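Long-range contacts in alpha-Amylase (Thermotoga maritima, PDB 2B5D), which belongs to glycosyl hydrolase family 57, whose members are built round an incomplete barrel of parallel strands and surrounding helices: residues 4-9 / 343-348; 50-55 / 379-384. All blocks are in the same frame, centred on the assembly; numbering follows the deposited sequence.

In the fold
The two contacts cross along the chain: 4-9, 50-55, 343-348 and 379-384 follow one another, and the first pairs with the third, the second with the fourth. Contact 1 brings the N-terminal strand 3-11 beside strand 343-349, closing a loop of 333 residues that is rich in helix. Contact 2 joins the start of strand 53-57 to the turn between strand 377-379 and helix 382-388, closing a loop of 323. Strand 3-11 ties them together. Besides pairing with 343-349, it probably bonds through Leu9 N to Thr54 O and through Ile5 O to Val380 N. The first strand of the family 57 domain is thereby held by both early and late parts of the chain.

Contact 1 of 2, residues 4-9 / 343-348; sequences KILIFL and VIVAPF
Leu6 and Val345 stand side by side, pointing the same way from two neighbouring parallel strands, with Leu6 CD2 4.1 Å from Val345 CG2. The same methyl also approaches Val343 CG2, so one leucine branch bridges two valines. The short, beta-branched valines suit this close strand-to-strand spacing. Phe8 follows on this face with CG anti to its backbone N (chi1 -180°), and its side chain crosses that of Pro347 at about a right angle, bringing Phe8 CD2 to 3.8 Å from Pro347 CB. The Phe8 ring also meets those of Trp182 and Phe205. Lys4 joins through its aliphatic base, CB lying 3.9 Å from Val343 CB, while the bent chain carries the ammonium away from the partner strand.

The alternate residues turn to the opposite face, where helix 360-373 covers Ile5 and Ile7. Here Ile7 CD1 reaches across to Ala346 CB at 4.0 Å, the small alanine leaving room for the longer isoleucine. The Phe348 ring folds back over its own strand, one face over Ala346 C, offset toward the rim, and meets Trp246 edge-to-face.

Between the faces, five backbone hydrogen bonds join the strands: Ile344 N to Lys4 O, Leu6 N to Ile344 O, Ala346 N to Leu6 O, Phe8 N to Ala346 O and Phe348 N to Phe8 O. The fourth is nearly straight (177° at the hydrogen), but its donor lies above the carbonyl plane. Ile344, Ala346 and Phe348 present their amides to strand 3-11; Pro347, which has no N-H to give, costs this register nothing. Peptide groups facing each other across the two strands are satisfied by pairing, and the buried, almost wholly apolar side chains are consistent with exclusion of water.

Contact 2 of 2, residues 50-55 / 379-384; sequences DFRLTM and LVTASE
Arg52 and Glu384 cross at about a right angle, joined by a salt bridge in which Arg52 NE gives its hydrogen to Glu384 OE2 over 2.7 Å. The oxygen is met on its syn side and lies near the guanidinium plane, although the two planar groups are turned 53° apart. Arg52 NH2 makes a second salt bridge, 3.2 Å to Asp50 OD1, and donates to Phe51 O at 3.0 Å, fixing the guanidinium's rotation; arginine suits this Asp50-Arg52-Glu384 network because its N-H groups can serve both acids. A water donates to Glu384 OE2 as well. The bend at chi2 (-57°) puts Arg52 CD beside Thr381 CG2, 3.8 Å away, while CB packs on Leu379 CB.

The other carboxylate oxygen serves the backbone: Thr381 N donates to Glu384 OE1 over 2.9 Å, from above the carboxylate plane (47° out of it). Thr54 OG1 accepts from Ala382 N at 3.1 Å, satisfying an amide in the first helical turn. A second water donates to Val380 O and is also bonded to Thr54 OG1. With Thr381 at the N-cap, its N-H bond to Glu384 is the glutamate-to-backbone link of a capping box, here tied to the entry of a barrel strand.

Contact 1 of 2, residues 4-9 / 343-348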
ATOM      1  N   LYS A   4      46.855 -16.566 -17.270  1.00 58.15           N
ATOM      2  CA  LYS A   4      45.613 -17.194 -17.736  1.00 56.73           C
ATOM      3  C   LYS A   4      44.400 -16.369 -17.327  1.00 55.17           C
ATOM      4  O   LYS A   4      44.202 -16.058 -16.143  1.00 53.76           O
ATOM      5  CB  LYS A   4      45.550 -18.642 -17.243  1.00 56.76           C
ATOM      6  CG  LYS A   4      46.625 -19.492 -17.921  1.00 58.98           C
ATOM      7  CD  LYS A   4      47.488 -20.270 -16.957  1.00 62.24           C
ATOM      8  CE  LYS A   4      47.291 -21.787 -17.095  1.00 66.47           C
ATOM      9  NZ  LYS A   4      47.770 -22.341 -18.408  1.00 66.65           N
ATOM     10  N   ILE A   5      43.618 -15.952 -18.313  1.00 54.14           N
ATOM     11  CA  ILE A   5      42.448 -15.150 -17.972  1.00 53.32           C
ATOM     12  C   ILE A   5      41.180 -15.944 -18.039  1.00 51.63           C
ATOM     13  O   ILE A   5      40.801 -16.469 -19.107  1.00 51.52           O
ATOM     14  CB  ILE A   5      42.402 -13.606 -18.508  1.00 54.48           C
ATOM     15  CG1 ILE A   5      42.117 -13.491 -19.996  1.00 54.78           C
ATOM     16  CG2 ILE A   5      43.662 -12.740 -18.053  1.00 53.27           C
ATOM     17  CD1 ILE A   5      40.604 -13.334 -20.255  1.00 53.75           C
ATOM     18  N   LEU A   6      40.554 -16.093 -16.876  1.00 49.92           N
ATOM     19  CA  LEU A   6      39.298 -16.849 -16.819  1.00 49.82           C
ATOM     20  C   LEU A   6      38.087 -15.921 -16.602  1.00 48.73           C
ATOM     21  O   LEU A   6      37.829 -15.446 -15.493  1.00 46.73           O
ATOM     22  CB  LEU A   6      39.410 -18.075 -15.863  1.00 48.64           C
ATOM     23  CG  LEU A   6      38.284 -18.869 -15.177  1.00 50.88           C
ATOM     24  CD1 LEU A   6      37.033 -19.168 -15.985  1.00 50.06           C
ATOM     25  CD2 LEU A   6      38.845 -20.146 -14.486  1.00 49.49           C
ATOM     26  N   ILE A   7      37.387 -15.639 -17.705  1.00 49.80           N
ATOM     27  CA  ILE A   7      36.187 -14.799 -17.654  1.00 50.55           C
ATOM     28  C   ILE A   7      35.008 -15.694 -17.351  1.00 50.14           C
ATOM     29  O   ILE A   7      34.736 -16.664 -18.046  1.00 50.18           O
ATOM     30  CB  ILE A   7      35.910 -13.975 -18.990  1.00 51.28           C
ATOM     31  CG1 ILE A   7      37.009 -12.950 -19.300  1.00 50.83           C
ATOM     32  CG2 ILE A   7      34.548 -13.267 -18.931  1.00 51.04           C
ATOM     33  CD1 ILE A   7      37.552 -12.202 -18.077  1.00 52.43           C
ATOM     34  N   PHE A   8      34.274 -15.341 -16.320  1.00 49.93           N
ATOM     35  CA  PHE A   8      33.089 -16.122 -15.995  1.00 48.97           C
ATOM     36  C   PHE A   8      31.821 -15.245 -16.037  1.00 48.04           C
ATOM     37  O   PHE A   8      31.743 -14.214 -15.361  1.00 48.00           O
ATOM     38  CB  PHE A   8      33.261 -16.832 -14.621  1.00 47.19           C
ATOM     39  CG  PHE A   8      32.068 -17.660 -14.246  1.00 46.43           C
ATOM     40  CD1 PHE A   8      32.026 -19.041 -14.530  1.00 42.84           C
ATOM     41  CD2 PHE A   8      30.957 -17.060 -13.669  1.00 42.56           C
ATOM     42  CE1 PHE A   8      30.889 -19.824 -14.226  1.00 43.02           C
ATOM     43  CE2 PHE A   8      29.806 -17.823 -13.375  1.00 44.31           C
ATOM     44  CZ  PHE A   8      29.775 -19.203 -13.629  1.00 43.77           C
ATOM     45  N   LEU A   9      30.844 -15.671 -16.828  1.00 48.20           N
ATOM     46  CA  LEU A   9      29.512 -15.080 -16.862  1.00 48.02           C
ATOM     47  C   LEU A   9      28.471 -15.943 -16.188  1.00 47.77           C
ATOM     48  O   LEU A   9      28.233 -17.114 -16.596  1.00 46.82           O
ATOM     49  CB  LEU A   9      29.054 -14.904 -18.318  1.00 49.65           C
ATOM     50  CG  LEU A   9      29.879 -13.984 -19.223  1.00 52.38           C
ATOM     51  CD1 LEU A   9      29.200 -13.827 -20.594  1.00 51.90           C
ATOM     52  CD2 LEU A   9      30.165 -12.646 -18.567  1.00 50.28           C
ATOM     53  N   VAL A 343      46.164 -17.638 -12.593  1.00 47.61           N
ATOM     54  CA  VAL A 343      44.874 -17.691 -13.260  1.00 46.05           C
ATOM     55  C   VAL A 343      43.953 -16.677 -12.617  1.00 44.62           C
ATOM     56  O   VAL A 343      43.750 -16.641 -11.421  1.00 44.47           O
ATOM     57  CB  VAL A 343      44.315 -19.149 -13.610  1.00 46.71           C
ATOM     58  CG1 VAL A 343      45.169 -20.248 -13.061  1.00 47.40           C
ATOM     59  CG2 VAL A 343      42.820 -19.322 -13.322  1.00 45.93           C
ATOM     60  N   ILE A 344      43.530 -15.739 -13.436  1.00 44.08           N
ATOM     61  CA  ILE A 344      42.864 -14.550 -12.933  1.00 43.53           C
ATOM     62  C   ILE A 344      41.418 -14.860 -13.152  1.00 41.62           C
ATOM     63  O   ILE A 344      40.980 -15.077 -14.323  1.00 40.43           O
ATOM     64  CB  ILE A 344      43.383 -13.271 -13.688  1.00 43.84           C
ATOM     65  CG1 ILE A 344      44.856 -13.026 -13.279  1.00 44.97           C
ATOM     66  CG2 ILE A 344      42.472 -12.116 -13.419  1.00 43.20           C
ATOM     67  CD1 ILE A 344      45.708 -12.168 -14.250  1.00 45.58           C
ATOM     68  N   VAL A 345      40.693 -15.003 -12.040  1.00 40.82           N
ATOM     69  CA  VAL A 345      39.265 -15.400 -12.167  1.00 41.55           C
ATOM     70  C   VAL A 345      38.356 -14.182 -12.019  1.00 42.26           C
ATOM     71  O   VAL A 345      38.329 -13.503 -10.949  1.00 41.57           O
ATOM     72  CB  VAL A 345      38.811 -16.540 -11.187  1.00 41.65           C
ATOM     73  CG1 VAL A 345      37.289 -16.953 -11.475  1.00 39.07           C
ATOM     74  CG2 VAL A 345      39.739 -17.767 -11.298  1.00 41.47           C
ATOM     75  N   ALA A 346      37.633 -13.915 -13.095  1.00 42.41           N
ATOM     76  CA  ALA A 346      36.794 -12.699 -13.184  1.00 44.60           C
ATOM     77  C   ALA A 346      35.343 -13.020 -13.613  1.00 44.45           C
ATOM     78  O   ALA A 346      35.057 -13.196 -14.816  1.00 43.79           O
ATOM     79  CB  ALA A 346      37.457 -11.678 -14.140  1.00 44.60           C
ATOM     80  N   PRO A 347      34.458 -13.226 -12.617  1.00 44.95           N
ATOM     81  CA  PRO A 347      33.055 -13.509 -12.818  1.00 46.66           C
ATOM     82  C   PRO A 347      32.146 -12.280 -12.825  1.00 48.83           C
ATOM     83  O   PRO A 347      32.260 -11.400 -11.962  1.00 49.46           O
ATOM     84  CB  PRO A 347      32.699 -14.372 -11.614  1.00 45.69           C
ATOM     85  CG  PRO A 347      33.551 -13.869 -10.568  1.00 45.36           C
ATOM     86  CD  PRO A 347      34.813 -13.348 -11.191  1.00 46.05           C
ATOM     87  N   PHE A 348      31.224 -12.263 -13.775  1.00 50.01           N
ATOM     88  CA  PHE A 348      30.245 -11.204 -13.839  1.00 51.61           C
ATOM     89  C   PHE A 348      28.900 -11.780 -14.102  1.00 51.07           C
ATOM     90  O   PHE A 348      28.765 -12.774 -14.807  1.00 50.53           O
ATOM     91  CB  PHE A 348      30.653 -10.191 -14.923  1.00 51.76           C
ATOM     92  CG  PHE A 348      32.090  -9.823 -14.820  1.00 54.89           C
ATOM     93  CD1 PHE A 348      32.996 -10.198 -15.796  1.00 55.24           C
ATOM     94  CD2 PHE A 348      32.562  -9.198 -13.643  1.00 56.04           C
ATOM     95  CE1 PHE A 348      34.340  -9.885 -15.654  1.00 55.82           C
ATOM     96  CE2 PHE A 348      33.895  -8.899 -13.479  1.00 56.45           C
ATOM     97  CZ  PHE A 348      34.802  -9.240 -14.489  1.00 57.26           C
TER

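Contact 2 of 2, residues 50-55 / 379-384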
ATOM      1  N   ASP A  50      38.246 -16.959 -32.359  1.00 65.60           N
ATOM      2  CA  ASP A  50      38.477 -17.870 -31.260  1.00 64.23           C
ATOM      3  C   ASP A  50      38.222 -17.145 -29.954  1.00 62.46           C
ATOM      4  O   ASP A  50      38.482 -15.947 -29.847  1.00 62.10           O
ATOM      5  CB  ASP A  50      39.915 -18.384 -31.302  1.00 64.62           C
ATOM      6  CG  ASP A  50      40.100 -19.675 -30.513  1.00 68.21           C
ATOM      7  OD1 ASP A  50      39.255 -20.600 -30.633  1.00 71.02           O
ATOM      8  OD2 ASP A  50      41.107 -19.772 -29.778  1.00 70.57           O
ATOM      9  N   PHE A  51      37.726 -17.884 -28.964  1.00 60.18           N
ATOM     10  CA  PHE A  51      37.518 -17.360 -27.621  1.00 58.22           C
ATOM     11  C   PHE A  51      37.644 -18.530 -26.638  1.00 56.82           C
ATOM     12  O   PHE A  51      37.615 -19.684 -27.045  1.00 55.61           O
ATOM     13  CB  PHE A  51      36.128 -16.674 -27.523  1.00 58.20           C
ATOM     14  CG  PHE A  51      34.968 -17.652 -27.486  1.00 58.23           C
ATOM     15  CD1 PHE A  51      34.453 -18.196 -28.673  1.00 57.32           C
ATOM     16  CD2 PHE A  51      34.426 -18.058 -26.264  1.00 55.24           C
ATOM     17  CE1 PHE A  51      33.417 -19.119 -28.633  1.00 57.31           C
ATOM     18  CE2 PHE A  51      33.394 -18.983 -26.213  1.00 55.24           C
ATOM     19  CZ  PHE A  51      32.886 -19.509 -27.394  1.00 57.75           C
ATOM     20  N   ARG A  52      37.804 -18.210 -25.357  1.00 56.01           N
ATOM     21  CA  ARG A  52      37.576 -19.162 -24.260  1.00 55.11           C
ATOM     22  C   ARG A  52      36.732 -18.472 -23.184  1.00 54.17           C
ATOM     23  O   ARG A  52      37.084 -17.396 -22.703  1.00 53.41           O
ATOM     24  CB  ARG A  52      38.883 -19.649 -23.623  1.00 54.63           C
ATOM     25  CG  ARG A  52      39.773 -20.530 -24.469  1.00 55.80           C
ATOM     26  CD  ARG A  52      39.066 -21.770 -24.954  1.00 58.06           C
ATOM     27  NE  ARG A  52      40.024 -22.629 -25.617  1.00 60.35           N
ATOM     28  CZ  ARG A  52      40.282 -22.607 -26.918  1.00 61.77           C
ATOM     29  NH1 ARG A  52      41.200 -23.421 -27.406  1.00 62.08           N
ATOM     30  NH2 ARG A  52      39.633 -21.784 -27.735  1.00 63.63           N
ATOM     31  N   LEU A  53      35.639 -19.122 -22.791  1.00 53.27           N
ATOM     32  CA  LEU A  53      34.705 -18.533 -21.830  1.00 52.27           C
ATOM     33  C   LEU A  53      33.981 -19.618 -21.060  1.00 51.91           C
ATOM     34  O   LEU A  53      33.582 -20.648 -21.623  1.00 51.85           O
ATOM     35  CB  LEU A  53      33.702 -17.608 -22.554  1.00 52.28           C
ATOM     36  CG  LEU A  53      32.517 -17.019 -21.785  1.00 51.82           C
ATOM     37  CD1 LEU A  53      32.966 -15.883 -20.910  1.00 48.55           C
ATOM     38  CD2 LEU A  53      31.324 -16.612 -22.707  1.00 50.99           C
ATOM     39  N   THR A  54      33.854 -19.380 -19.763  1.00 51.55           N
ATOM     40  CA  THR A  54      33.061 -20.192 -18.873  1.00 50.85           C
ATOM     41  C   THR A  54      31.798 -19.457 -18.430  1.00 51.16           C
ATOM     42  O   THR A  54      31.827 -18.276 -18.131  1.00 51.37           O
ATOM     43  CB  THR A  54      33.890 -20.599 -17.634  1.00 51.41           C
ATOM     44  OG1 THR A  54      35.222 -20.954 -18.056  1.00 52.91           O
ATOM     45  CG2 THR A  54      33.253 -21.768 -16.900  1.00 47.18           C
ATOM     46  N   MET A  55      30.678 -20.162 -18.386  1.00 50.95           N
ATOM     47  CA  MET A  55      29.434 -19.548 -17.943  1.00 51.69           C
ATOM     48  C   MET A  55      28.539 -20.575 -17.254  1.00 50.04           C
ATOM     49  O   MET A  55      28.667 -21.747 -17.464  1.00 50.15           O
ATOM     50  CB  MET A  55      28.688 -18.872 -19.121  1.00 50.59           C
ATOM     51  CG  MET A  55      28.189 -19.831 -20.157  1.00 52.25           C
ATOM     52  SD  MET A  55      27.393 -19.065 -21.584  1.00 55.73           S
ATOM     53  CE  MET A  55      25.888 -18.343 -20.887  1.00 55.32           C
ATOM     54  N   LEU A 379      43.390 -16.661 -22.945  1.00 51.63           N
ATOM     55  CA  LEU A 379      42.064 -16.984 -22.426  1.00 50.84           C
ATOM     56  C   LEU A 379      42.063 -18.478 -22.122  1.00 51.17           C
ATOM     57  O   LEU A 379      42.551 -19.242 -22.928  1.00 50.76           O
ATOM     58  CB  LEU A 379      40.973 -16.696 -23.438  1.00 49.54           C
ATOM     59  CG  LEU A 379      40.785 -15.262 -23.959  1.00 49.49           C
ATOM     60  CD1 LEU A 379      39.665 -15.232 -25.029  1.00 44.72           C
ATOM     61  CD2 LEU A 379      40.490 -14.280 -22.850  1.00 41.72           C
ATOM     62  N   VAL A 380      41.526 -18.861 -20.957  1.00 50.92           N
ATOM     63  CA  VAL A 380      41.292 -20.267 -20.576  1.00 50.66           C
ATOM     64  C   VAL A 380      39.845 -20.455 -20.116  1.00 50.35           C
ATOM     65  O   VAL A 380      39.199 -19.498 -19.689  1.00 50.95           O
ATOM     66  CB  VAL A 380      42.266 -20.727 -19.426  1.00 50.74           C
ATOM     67  CG1 VAL A 380      43.730 -20.577 -19.852  1.00 49.13           C
ATOM     68  CG2 VAL A 380      42.020 -19.961 -18.099  1.00 48.45           C
ATOM     69  N   THR A 381      39.313 -21.669 -20.233  1.00 49.96           N
ATOM     70  CA  THR A 381      38.048 -21.990 -19.552  1.00 49.05           C
ATOM     71  C   THR A 381      38.466 -22.677 -18.267  1.00 48.78           C
ATOM     72  O   THR A 381      39.616 -23.062 -18.123  1.00 49.10           O
ATOM     73  CB  THR A 381      37.161 -22.943 -20.354  1.00 48.44           C
ATOM     74  OG1 THR A 381      37.745 -24.247 -20.301  1.00 49.46           O
ATOM     75  CG2 THR A 381      37.003 -22.476 -21.781  1.00 47.15           C
ATOM     76  N   ALA A 382      37.540 -22.873 -17.348  1.00 48.79           N
ATOM     77  CA  ALA A 382      37.883 -23.440 -16.062  1.00 48.20           C
ATOM     78  C   ALA A 382      38.210 -24.950 -16.155  1.00 48.81           C
ATOM     79  O   ALA A 382      39.007 -25.475 -15.382  1.00 47.79           O
ATOM     80  CB  ALA A 382      36.779 -23.188 -15.099  1.00 47.83           C
ATOM     81  N   SER A 383      37.580 -25.648 -17.092  1.00 49.14           N
ATOM     82  CA  SER A 383      37.848 -27.065 -17.239  1.00 50.29           C
ATOM     83  C   SER A 383      39.226 -27.274 -17.916  1.00 50.72           C
ATOM     84  O   SER A 383      39.922 -28.218 -17.574  1.00 50.64           O
ATOM     85  CB  SER A 383      36.753 -27.717 -18.046  1.00 50.25           C
ATOM     86  OG  SER A 383      36.588 -26.949 -19.219  1.00 52.84           O
ATOM     87  N   GLU A 384      39.640 -26.380 -18.825  1.00 51.04           N
ATOM     88  CA  GLU A 384      41.033 -26.397 -19.316  1.00 50.86           C
ATOM     89  C   GLU A 384      42.039 -26.293 -18.189  1.00 51.38           C
ATOM     90  O   GLU A 384      43.039 -27.011 -18.170  1.00 51.82           O
ATOM     91  CB  GLU A 384      41.315 -25.268 -20.278  1.00 50.64           C
ATOM     92  CG  GLU A 384      40.908 -25.547 -21.688  1.00 51.81           C
ATOM     93  CD  GLU A 384      40.949 -24.294 -22.533  1.00 52.84           C
ATOM     94  OE1 GLU A 384      41.122 -23.193 -21.943  1.00 52.84           O
ATOM     95  OE2 GLU A 384      40.805 -24.403 -23.783  1.00 53.67           O
TER
HETATM   96  O   HOH W   1      43.333 -25.179 -25.337  1.00 57.95           O
HETATM   97  O   HOH W   2      36.716 -18.939 -18.996  1.00 41.93           O